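Local coordinates for putative DNA-binding protein (Ralstonia eutropha, PDB 2OBP) that probably binds DNA through a small winged helix-turn-helix domain, although its target and cellular role are not established, at residues L22-R26 against A88-F92. Numbering follows the deposited sequence.
Sequences LLVLR and AAQLF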
ATOM      1  N   LEU A  22       1.081   0.883  -5.109  1.00 24.73           N
ATOM      2  CA  LEU A  22       2.521   0.926  -4.859  1.00 25.37           C
ATOM      3  C   LEU A  22       3.069   2.352  -4.800  1.00 25.71           C
ATOM      4  O   LEU A  22       3.857   2.678  -3.917  1.00 25.61           O
ATOM      5  CB  LEU A  22       3.282   0.138  -5.949  1.00 24.50           C
ATOM      6  CG  LEU A  22       3.225  -1.387  -5.803  1.00 27.41           C
ATOM      7  CD1 LEU A  22       3.847  -2.010  -7.089  1.00 24.53           C
ATOM      8  CD2 LEU A  22       4.015  -1.845  -4.623  1.00 24.56           C
ATOM      9  N   LEU A  23       2.621   3.194  -5.723  1.00 28.32           N
ATOM     10  CA  LEU A  23       3.017   4.611  -5.717  1.00 26.59           C
ATOM     11  C   LEU A  23       2.571   5.354  -4.469  1.00 25.90           C
ATOM     12  O   LEU A  23       3.347   6.125  -3.896  1.00 28.68           O
ATOM     13  CB  LEU A  23       2.478   5.301  -6.961  1.00 28.32           C
ATOM     14  CG  LEU A  23       3.226   5.030  -8.244  1.00 32.68           C
ATOM     15  CD1 LEU A  23       2.382   5.591  -9.371  1.00 30.40           C
ATOM     16  CD2 LEU A  23       4.592   5.722  -8.173  1.00 32.68           C
ATOM     17  N   VAL A  24       1.325   5.136  -4.045  1.00 24.89           N
ATOM     18  CA  VAL A  24       0.817   5.804  -2.850  1.00 26.28           C
ATOM     19  C   VAL A  24       1.581   5.334  -1.600  1.00 27.10           C
ATOM     20  O   VAL A  24       1.963   6.147  -0.756  1.00 28.76           O
ATOM     21  CB  VAL A  24      -0.696   5.574  -2.696  1.00 23.53           C
ATOM     22  CG1 VAL A  24      -1.189   5.969  -1.338  1.00 29.84           C
ATOM     23  CG2 VAL A  24      -1.439   6.325  -3.790  1.00 30.71           C
ATOM     24  N   LEU A  25       1.818   4.024  -1.484  1.00 26.17           N
ATOM     25  CA  LEU A  25       2.527   3.483  -0.326  1.00 26.18           C
ATOM     26  C   LEU A  25       3.992   3.949  -0.294  1.00 25.47           C
ATOM     27  O   LEU A  25       4.541   4.211   0.768  1.00 25.82           O
ATOM     28  CB  LEU A  25       2.441   1.947  -0.258  1.00 25.09           C
ATOM     29  CG  LEU A  25       1.020   1.407   0.048  1.00 28.34           C
ATOM     30  CD1 LEU A  25       1.040  -0.120   0.033  1.00 30.31           C
ATOM     31  CD2 LEU A  25       0.433   1.993   1.345  1.00 32.06           C
ATOM     32  N   ARG A  26       4.622   4.075  -1.448  1.00 26.89           N
ATOM     33  CA  ARG A  26       5.950   4.627  -1.480  1.00 26.36           C
ATOM     34  C   ARG A  26       5.994   6.069  -0.940  1.00 28.13           C
ATOM     35  O   ARG A  26       6.870   6.400  -0.140  1.00 27.49           O
ATOM     36  CB  ARG A  26       6.513   4.560  -2.899  1.00 26.86           C
ATOM     37  CG  ARG A  26       7.736   5.472  -3.117  1.00 32.69           C
ATOM     38  CD  ARG A  26       8.401   5.150  -4.399  1.00 35.56           C
ATOM     39  NE  ARG A  26       9.446   6.101  -4.820  1.00 38.63           N
ATOM     40  CZ  ARG A  26      10.565   6.372  -4.135  1.00 47.52           C
ATOM     41  NH1 ARG A  26      10.851   5.794  -2.963  1.00 40.73           N
ATOM     42  NH2 ARG A  26      11.437   7.232  -4.644  1.00 50.86           N
ATOM     43  N   ALA A  88      10.205  -0.372  -4.542  1.00 25.48           N
ATOM     44  CA  ALA A  88       9.426   0.752  -5.044  1.00 25.39           C
ATOM     45  C   ALA A  88      10.292   1.951  -5.468  1.00 25.70           C
ATOM     46  O   ALA A  88      10.021   2.590  -6.482  1.00 25.87           O
ATOM     47  CB  ALA A  88       8.387   1.172  -4.004  1.00 24.05           C
ATOM     48  N   ALA A  89      11.359   2.188  -4.725  1.00 24.74           N
ATOM     49  CA  ALA A  89      12.342   3.238  -5.037  1.00 26.17           C
ATOM     50  C   ALA A  89      13.062   3.024  -6.382  1.00 25.95           C
ATOM     51  O   ALA A  89      13.482   3.973  -7.053  1.00 26.99           O
ATOM     52  CB  ALA A  89      13.376   3.336  -3.900  1.00 26.90           C
ATOM     53  N   GLN A  90      13.240   1.764  -6.745  1.00 22.99           N
ATOM     54  CA  GLN A  90      13.873   1.393  -7.981  1.00 21.98           C
ATOM     55  C   GLN A  90      12.881   1.328  -9.139  1.00 23.20           C
ATOM     56  O   GLN A  90      13.186   1.705 -10.268  1.00 22.93           O
ATOM     57  CB  GLN A  90      14.581   0.033  -7.796  1.00 22.33           C
ATOM     58  CG  GLN A  90      15.664   0.089  -6.709  1.00 19.40           C
ATOM     59  CD  GLN A  90      15.843  -1.238  -5.912  1.00 25.96           C
ATOM     60  OE1 GLN A  90      15.071  -2.228  -6.060  1.00 22.96           O
ATOM     61  NE2 GLN A  90      16.901  -1.247  -5.045  1.00 27.51           N
ATOM     62  N   LEU A  91      11.707   0.792  -8.870  1.00 24.85           N
ATOM     63  CA  LEU A  91      10.701   0.611  -9.901  1.00 25.33           C
ATOM     64  C   LEU A  91      10.218   1.999 -10.395  1.00 24.62           C
ATOM     65  O   LEU A  91       9.923   2.176 -11.564  1.00 26.02           O
ATOM     66  CB  LEU A  91       9.549  -0.199  -9.320  1.00 27.86           C
ATOM     67  CG  LEU A  91       8.463  -0.736 -10.229  1.00 28.07           C
ATOM     68  CD1 LEU A  91       9.061  -1.487 -11.441  1.00 26.59           C
ATOM     69  CD2 LEU A  91       7.553  -1.624  -9.369  1.00 27.66           C
ATOM     70  N   PHE A  92      10.145   2.961  -9.476  1.00 25.49           N
ATOM     71  CA  PHE A  92       9.673   4.328  -9.782  1.00 27.35           C
ATOM     72  C   PHE A  92      10.788   5.293  -9.381  1.00 27.71           C
ATOM     73  O   PHE A  92      10.705   5.931  -8.347  1.00 31.11           O
ATOM     74  CB  PHE A  92       8.385   4.610  -8.989  1.00 29.40           C
ATOM     75  CG  PHE A  92       7.277   3.609  -9.247  1.00 31.51           C
ATOM     76  CD1 PHE A  92       6.634   3.560 -10.474  1.00 32.30           C
ATOM     77  CD2 PHE A  92       6.899   2.712  -8.269  1.00 34.39           C
ATOM     78  CE1 PHE A  92       5.629   2.633 -10.716  1.00 33.71           C
ATOM     79  CE2 PHE A  92       5.890   1.769  -8.505  1.00 32.64           C
ATOM     80  CZ  PHE A  92       5.255   1.733  -9.726  1.00 34.86           C
TER
HETATM   81  O   HOH W   1       8.038   7.453  -6.934  1.00 55.40           O
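The ring of F92 lies against L23, whose CD2 sits 3.7 Å from the ring centroid and 17° off its normal, a CH-pi contact over the face. The chain has the helix order and two-stranded antiparallel wing of a winged helix-turn-helix domain, and here its first helix, 16-28, meets the end of its last, 82-91. F92 is the first residue to leave helical geometry, although F92 N still donates a hydrogen bond to A88 O at 3.0 Å; its CA-to-CB bond points toward helix 16-28, where L22 CB also approaches F92 CE2 at 4.0 Å. Beyond the ring the apolar contact thins out, with L22 CD1 4.4 Å from L91 CD2. L22 also touches L60 of helix 50-62 and L80 of strand 76-80, and A88 touches L80 too, so this surface contact borders the domain core.

One turn after L22, R26 reaches across with chi1 to chi3 all t, and a chi4 of 61° turns the guanidinium. Its aliphatic part packs on A88, CD to CB 4.0 Å, and its guanidinium lies with one face over A89 CA, 3.6 Å from NH1. No direct hydrogen bond joins the two segments, and R26 NE stays 3.7 Å from F92 O. A water spans that gap instead, accepting from R26 NE at 2.9 Å and donating weakly to F92 O at 3.4 Å.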